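Local atomic coordinates of putative Acetyltransferase from the GNAT family (Novosphingobium aromaticivorans DSM 12444, PDB entry 3EC4), a protein that is of unproven function but, as a member of the GNAT family, probably transfers an acyl group such as acetyl to an acceptor molecule. Residues V25-L33 / A43-L54; W129-V137 / A145-P153. All coordinates share one frame; numbering follows the deposited sequence. Where two conformers were deposited one is given.

Interaction 1: V25-L33 / A43-L54; sequences VASGNLRRL and AAPGAEAGLASL
Leu30 and Ala43 pair across a small two-stranded antiparallel sheet, 30-32 with 41-43, and the winding stretch 44-54 folds back over the Leu30 side chain. Among backbone bonds, Ala44 N donates to Asn29 O (2.9 Å, 161° at the hydrogen), while a type II' turn, Ser27 to Leu30, and a type II turn, Ala44 to Ala47, flank the pair. Apolar packing centres on Leu30. Its CG lies beside the backbone N (chi1 -66°), which lifts the branch toward 47-54: CD2 rests on Ala43 CB at 3.8 Å and faces Leu51 CD2, and CD1 meets the backbone around Gly50 and Leu54 CD2. Cut back to an alanine, Leu30 would lose both methyls, which is likely to leave a gap below the Gly50-Leu54 turns and rob Leu51 and Leu54 of a shared neighbour. Leu54 CD2 also touches Arg32 CB at 4.1 Å, and Ile62 of strand 61-66 backs both residues. Asn29 lays its side chain along the methyls of Ala44 and Ala47, CB to Ala47 CB being 3.7 Å. A further polar contact involves water: Arg32, whose NH1 bonds to Gly38 O, gives its NE to a water at 2.8 Å.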
# COMPACT_ATOMS: atom_id res chain seq x y z
N VAL A 25 2.44 -10.01 -13.42
CA VAL A 25 3.43 -10.84 -14.11
C VAL A 25 3.02 -12.33 -14.21
O VAL A 25 3.75 -13.13 -14.80
CB VAL A 25 4.86 -10.68 -13.48
CG1 VAL A 25 5.38 -9.23 -13.72
CG2 VAL A 25 4.86 -11.13 -11.96
N ALA A 26 1.87 -12.69 -13.65
CA ALA A 26 1.36 -14.05 -13.65
C ALA A 26 0.36 -14.19 -14.79
O ALA A 26 0.31 -13.34 -15.71
CB ALA A 26 0.71 -14.40 -12.27
N SER A 27 -0.41 -15.27 -14.76
CA SER A 27 -1.37 -15.55 -15.82
C SER A 27 -2.46 -16.40 -15.24
O SER A 27 -2.29 -16.98 -14.19
CB SER A 27 -0.70 -16.30 -16.98
OG SER A 27 -0.08 -17.49 -16.48
N GLY A 28 -3.58 -16.44 -15.96
CA GLY A 28 -4.66 -17.36 -15.66
C GLY A 28 -5.35 -17.00 -14.38
O GLY A 28 -5.79 -15.85 -14.20
N ASN A 29 -5.43 -17.95 -13.46
CA ASN A 29 -6.12 -17.71 -12.21
C ASN A 29 -5.21 -17.24 -11.09
O ASN A 29 -5.62 -17.23 -9.92
CB ASN A 29 -6.86 -18.99 -11.74
CG ASN A 29 -8.24 -19.11 -12.34
OD1 ASN A 29 -8.79 -18.12 -12.86
ND2 ASN A 29 -8.81 -20.30 -12.25
N LEU A 30 -4.01 -16.82 -11.44
CA LEU A 30 -3.11 -16.19 -10.48
C LEU A 30 -2.77 -14.81 -10.96
O LEU A 30 -2.60 -14.58 -12.16
CB LEU A 30 -1.82 -17.03 -10.30
CG LEU A 30 -2.04 -18.42 -9.67
CD1 LEU A 30 -0.74 -19.25 -9.66
CD2 LEU A 30 -2.65 -18.39 -8.27
N ARG A 31 -2.69 -13.90 -10.01
CA ARG A 31 -2.20 -12.55 -10.28
C ARG A 31 -1.08 -12.24 -9.32
O ARG A 31 -1.20 -12.45 -8.10
CB ARG A 31 -3.31 -11.49 -10.18
CG ARG A 31 -4.38 -11.74 -11.24
CD ARG A 31 -5.57 -10.81 -11.16
NE ARG A 31 -6.60 -11.30 -12.10
CZ ARG A 31 -7.85 -10.87 -12.14
NH1 ARG A 31 -8.27 -9.91 -11.32
NH2 ARG A 31 -8.70 -11.39 -13.04
N ARG A 32 0.02 -11.73 -9.87
CA ARG A 32 1.23 -11.43 -9.09
C ARG A 32 1.77 -10.09 -9.48
O ARG A 32 1.98 -9.82 -10.65
CB ARG A 32 2.26 -12.53 -9.34
CG ARG A 32 3.69 -12.27 -8.81
CD ARG A 32 3.69 -12.34 -7.31
NE ARG A 32 5.01 -12.41 -6.62
CZ ARG A 32 5.67 -11.35 -6.12
NH1 ARG A 32 5.23 -10.09 -6.29
NH2 ARG A 32 6.79 -11.56 -5.44
N LEU A 33 1.91 -9.19 -8.51
CA LEU A 33 2.47 -7.89 -8.79
C LEU A 33 3.92 -8.09 -9.23
O LEU A 33 4.68 -8.91 -8.67
CB LEU A 33 2.36 -6.98 -7.54
CG LEU A 33 2.98 -5.59 -7.54
CD1 LEU A 33 2.33 -4.68 -8.54
CD2 LEU A 33 2.97 -5.03 -6.10
N ALA A 43 -5.20 -15.07 -5.78
CA ALA A 43 -5.70 -16.23 -6.56
C ALA A 43 -7.21 -16.14 -6.82
O ALA A 43 -7.96 -15.58 -6.01
CB ALA A 43 -5.37 -17.55 -5.82
N ALA A 44 -7.66 -16.72 -7.92
CA ALA A 44 -9.08 -16.82 -8.17
C ALA A 44 -9.68 -17.64 -7.05
O ALA A 44 -9.02 -18.51 -6.52
CB ALA A 44 -9.37 -17.49 -9.54
N PRO A 45 -10.95 -17.38 -6.69
CA PRO A 45 -11.59 -18.29 -5.74
C PRO A 45 -11.49 -19.73 -6.24
O PRO A 45 -11.71 -20.00 -7.41
CB PRO A 45 -13.04 -17.83 -5.73
CG PRO A 45 -13.03 -16.44 -6.22
CD PRO A 45 -11.88 -16.37 -7.21
N GLY A 46 -11.11 -20.65 -5.37
CA GLY A 46 -10.92 -22.05 -5.73
C GLY A 46 -9.54 -22.43 -6.25
O GLY A 46 -9.18 -23.60 -6.25
N ALA A 47 -8.75 -21.44 -6.67
CA ALA A 47 -7.46 -21.66 -7.32
C ALA A 47 -6.23 -21.39 -6.42
O ALA A 47 -5.10 -21.25 -6.91
CB ALA A 47 -7.40 -20.80 -8.56
N GLU A 48 -6.46 -21.34 -5.12
CA GLU A 48 -5.44 -21.02 -4.10
C GLU A 48 -4.26 -21.99 -4.10
O GLU A 48 -3.13 -21.59 -3.79
CB GLU A 48 -6.09 -20.95 -2.70
CG GLU A 48 -7.19 -19.88 -2.56
CD GLU A 48 -8.58 -20.36 -2.95
OE1 GLU A 48 -8.76 -21.57 -3.26
OE2 GLU A 48 -9.51 -19.50 -2.97
N ALA A 49 -4.45 -23.24 -4.53
CA ALA A 49 -3.32 -24.18 -4.59
C ALA A 49 -2.19 -23.63 -5.46
O ALA A 49 -1.01 -23.87 -5.18
CB ALA A 49 -3.78 -25.58 -5.12
N GLY A 50 -2.55 -22.88 -6.49
CA GLY A 50 -1.57 -22.29 -7.39
C GLY A 50 -0.65 -21.25 -6.78
O GLY A 50 0.35 -20.88 -7.39
N LEU A 51 -0.98 -20.74 -5.59
CA LEU A 51 -0.15 -19.74 -4.93
C LEU A 51 1.25 -20.29 -4.67
O LEU A 51 2.21 -19.55 -4.73
CB LEU A 51 -0.78 -19.26 -3.62
CG LEU A 51 -2.01 -18.34 -3.70
CD1 LEU A 51 -2.65 -18.22 -2.28
CD2 LEU A 51 -1.66 -16.95 -4.31
N ALA A 52 1.36 -21.60 -4.42
CA ALA A 52 2.64 -22.23 -4.16
C ALA A 52 3.55 -22.09 -5.38
O ALA A 52 4.76 -21.94 -5.25
CB ALA A 52 2.46 -23.69 -3.74
N SER A 53 2.96 -22.12 -6.57
CA SER A 53 3.70 -22.00 -7.81
C SER A 53 4.38 -20.64 -7.95
O SER A 53 5.32 -20.51 -8.73
CB SER A 53 2.79 -22.33 -9.04
OG SER A 53 1.89 -21.27 -9.31
N LEU A 54 3.94 -19.62 -7.19
CA LEU A 54 4.58 -18.31 -7.19
C LEU A 54 5.77 -18.23 -6.24
O LEU A 54 6.43 -17.19 -6.18
CB LEU A 54 3.58 -17.20 -6.78
CG LEU A 54 2.24 -17.08 -7.52
CD1 LEU A 54 1.27 -16.11 -6.79
CD2 LEU A 54 2.51 -16.63 -8.94
O HOH W 1 6.46 -14.81 -6.75

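Interaction 2: W129-V137 / A145-P153; sequences WRYGQFYGV and AMAGERMRP
Phe134 lies flat against Gly148, whose CA stands 3.6 Å from the ring centroid and 9° off its normal, a close CH-pi contact. This is the tight half: strands 134-137 and 145-149 run antiparallel, their axes 4.7 Å apart. Tyr135 and Ala147 exchange two backbone bonds, the one from Tyr135 N to Ala147 O being 2.9 Å and nearly straight at 172°. Val137 N adds another to Ala145 O. The selenium of Met146, a selenomethionine, meets the Phe134 ring obliquely; Phe134 also touches Met112, and Met146 touches Ala116, both of helix 109-118. Past Gly148 the pairing loosens: Glu149 N gives Gln133 O only a weak bond, and side chains take over. With CG beside its backbone N (chi1 -54°) and an extended chain, Glu149 brings OE1 to Gln133 N at 2.8 Å, met from above the carboxylate plane; Arg152 NH2 reaches the same oxygen in a salt bridge, and OE2 pairs with Arg189. Arg150 CG sits over one face of the Tyr131 ring, 3.5 Å from its centroid, while its guanidinium turns to Glu159. Near the partly exposed Arg150 and Arg152, a water accepts from Arg152 NE and donates to Tyr131 O and Arg150 O. Together these strands form a beta hairpin within the mixed sheet of a GNAT domain.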
# COMPACT_ATOMS: atom_id res chain seq x y z
N TRP A 129 8.54 3.13 -5.97
CA TRP A 129 8.34 4.56 -6.21
C TRP A 129 7.63 4.82 -7.51
O TRP A 129 7.13 5.93 -7.73
CB TRP A 129 9.66 5.32 -6.19
CG TRP A 129 10.61 4.99 -7.36
CD1 TRP A 129 11.49 3.93 -7.44
CD2 TRP A 129 10.77 5.72 -8.57
NE1 TRP A 129 12.17 3.98 -8.61
CE2 TRP A 129 11.75 5.07 -9.32
CE3 TRP A 129 10.19 6.89 -9.07
CZ2 TRP A 129 12.16 5.53 -10.58
CZ3 TRP A 129 10.58 7.35 -10.32
CH2 TRP A 129 11.56 6.67 -11.06
N ARG A 130 7.66 3.86 -8.44
CA ARG A 130 6.97 4.05 -9.72
C ARG A 130 5.48 3.72 -9.66
O ARG A 130 4.80 3.87 -10.68
CB ARG A 130 7.58 3.21 -10.85
CG ARG A 130 9.07 3.32 -11.03
CD ARG A 130 9.50 2.64 -12.32
NE ARG A 130 10.86 3.02 -12.67
CZ ARG A 130 11.96 2.37 -12.28
NH1 ARG A 130 11.87 1.27 -11.53
NH2 ARG A 130 13.16 2.80 -12.65
N TYR A 131 4.97 3.30 -8.49
CA TYR A 131 3.58 2.81 -8.37
C TYR A 131 2.62 3.96 -8.61
O TYR A 131 1.52 3.76 -9.12
CB TYR A 131 3.35 2.21 -6.98
CG TYR A 131 2.63 0.90 -6.90
CD1 TYR A 131 1.47 0.66 -7.62
CD2 TYR A 131 3.10 -0.09 -6.05
CE1 TYR A 131 0.80 -0.57 -7.49
CE2 TYR A 131 2.45 -1.28 -5.90
CZ TYR A 131 1.32 -1.53 -6.63
OH TYR A 131 0.66 -2.74 -6.47
N GLY A 132 3.05 5.16 -8.24
CA GLY A 132 2.27 6.38 -8.45
C GLY A 132 3.02 7.59 -7.91
O GLY A 132 4.24 7.55 -7.73
N GLN A 133 2.27 8.66 -7.64
CA GLN A 133 2.88 9.92 -7.20
C GLN A 133 3.34 9.81 -5.77
O GLN A 133 2.59 9.37 -4.90
CB GLN A 133 1.87 11.05 -7.27
CG GLN A 133 2.47 12.43 -6.94
CD GLN A 133 3.48 12.89 -7.95
OE1 GLN A 133 3.21 12.88 -9.14
NE2 GLN A 133 4.67 13.29 -7.48
N PHE A 134 4.55 10.30 -5.52
CA PHE A 134 5.10 10.49 -4.20
C PHE A 134 5.42 11.94 -3.90
O PHE A 134 5.79 12.72 -4.79
CB PHE A 134 6.36 9.61 -4.04
CG PHE A 134 6.04 8.21 -3.60
CD1 PHE A 134 5.56 7.28 -4.52
CD2 PHE A 134 6.18 7.83 -2.28
CE1 PHE A 134 5.22 5.99 -4.10
CE2 PHE A 134 5.84 6.54 -1.87
CZ PHE A 134 5.38 5.63 -2.78
N TYR A 135 5.19 12.32 -2.64
CA TYR A 135 5.50 13.64 -2.15
C TYR A 135 6.42 13.50 -0.94
O TYR A 135 6.46 12.44 -0.27
CB TYR A 135 4.21 14.36 -1.76
CG TYR A 135 3.35 14.76 -2.95
CD1 TYR A 135 3.67 15.85 -3.71
CD2 TYR A 135 2.24 14.02 -3.33
CE1 TYR A 135 2.89 16.23 -4.79
CE2 TYR A 135 1.45 14.39 -4.41
CZ TYR A 135 1.80 15.50 -5.14
OH TYR A 135 1.06 15.91 -6.25
N GLY A 136 7.16 14.56 -0.67
CA GLY A 136 8.08 14.57 0.43
C GLY A 136 8.12 15.92 1.10
O GLY A 136 7.63 16.90 0.56
N VAL A 137 8.77 15.93 2.25
CA VAL A 137 9.16 17.16 2.90
C VAL A 137 10.64 17.08 3.20
O VAL A 137 11.14 16.03 3.64
CB VAL A 137 8.38 17.44 4.22
CG1 VAL A 137 8.77 18.80 4.78
CG2 VAL A 137 6.88 17.39 3.99
N ALA A 145 10.39 12.93 5.35
CA ALA A 145 9.16 12.16 5.37
C ALA A 145 8.64 12.11 3.96
O ALA A 145 8.94 12.99 3.15
CB ALA A 145 8.09 12.81 6.26
N MSE A 146 7.85 11.09 3.69
CA MSE A 146 7.21 10.93 2.39
C MSE A 146 5.88 10.21 2.48
O MSE A 146 5.54 9.59 3.52
CB MSE A 146 8.14 10.19 1.42
CG MSE A 146 8.27 8.77 1.76
SE MSE A 146 9.46 7.83 0.53
CE MSE A 146 9.47 6.14 1.35
N ALA A 147 5.13 10.26 1.38
CA ALA A 147 3.91 9.47 1.21
C ALA A 147 3.60 9.40 -0.27
O ALA A 147 3.99 10.27 -1.05
CB ALA A 147 2.70 10.07 1.96
N GLY A 148 2.85 8.38 -0.65
CA GLY A 148 2.57 8.14 -2.04
C GLY A 148 1.26 7.42 -2.30
O GLY A 148 0.41 7.24 -1.40
N GLU A 149 1.17 7.00 -3.54
CA GLU A 149 0.05 6.24 -4.07
C GLU A 149 0.45 4.82 -4.37
O GLU A 149 1.57 4.57 -4.80
CB GLU A 149 -0.43 6.87 -5.36
CG GLU A 149 -0.77 8.34 -5.23
CD GLU A 149 -1.14 8.98 -6.53
OE1 GLU A 149 -0.54 8.64 -7.56
OE2 GLU A 149 -2.01 9.89 -6.50
N ARG A 150 -0.49 3.89 -4.21
CA ARG A 150 -0.23 2.50 -4.54
C ARG A 150 -1.35 1.85 -5.35
O ARG A 150 -1.52 2.20 -6.52
CB ARG A 150 0.18 1.74 -3.28
CG ARG A 150 0.88 0.43 -3.50
CD ARG A 150 1.41 -0.16 -2.21
NE ARG A 150 0.37 -0.59 -1.31
CZ ARG A 150 0.60 -1.12 -0.11
NH1 ARG A 150 1.83 -1.31 0.38
NH2 ARG A 150 -0.41 -1.46 0.64
N MSE A 151 -2.10 0.90 -4.78
CA MSE A 151 -3.03 0.09 -5.59
C MSE A 151 -4.24 0.88 -6.07
O MSE A 151 -4.70 1.86 -5.44
CB MSE A 151 -3.51 -1.16 -4.83
CG MSE A 151 -2.40 -2.01 -4.36
SE MSE A 151 -3.03 -3.69 -3.65
CE MSE A 151 -1.73 -3.82 -2.18
N ARG A 152 -4.77 0.45 -7.21
CA ARG A 152 -5.94 1.06 -7.80
C ARG A 152 -6.91 -0.04 -8.21
O ARG A 152 -6.88 -0.49 -9.33
CB ARG A 152 -5.55 1.91 -9.01
CG ARG A 152 -4.73 3.13 -8.61
CD ARG A 152 -4.12 3.82 -9.79
NE ARG A 152 -3.31 4.93 -9.34
CZ ARG A 152 -3.76 6.15 -9.10
NH1 ARG A 152 -5.01 6.47 -9.39
NH2 ARG A 152 -2.93 7.07 -8.62
N PRO A 153 -7.76 -0.50 -7.26
CA PRO A 153 -8.67 -1.62 -7.48
C PRO A 153 -9.78 -1.40 -8.53
O PRO A 153 -10.36 -2.36 -9.02
CB PRO A 153 -9.24 -1.87 -6.08
CG PRO A 153 -8.17 -1.34 -5.13
CD PRO A 153 -7.76 -0.06 -5.85
O HOH W 2 -0.87 4.47 -8.01

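How the interactions relate
The two contacts follow one another along the chain and lie on opposite sides of its centre, their own centres about 26 Å apart. Interaction 1 belongs to the small sheet packed against strand 61-66, an edge strand of the large mixed sheet; interaction 2 is a hairpin toward the other edge of that sheet. They nevertheless touch: Leu33 CD2, at the end of 25-33, packs 3.3 Å from Tyr131 OH. A bound acetate, probably from the crystallisation liquor, lies about 2 Å from the side chain of Tyr135 in interaction 2; it may mark a pocket but does not identify an active site. Tyr135 also touches Leu178 and Lys181 of helix 174-188.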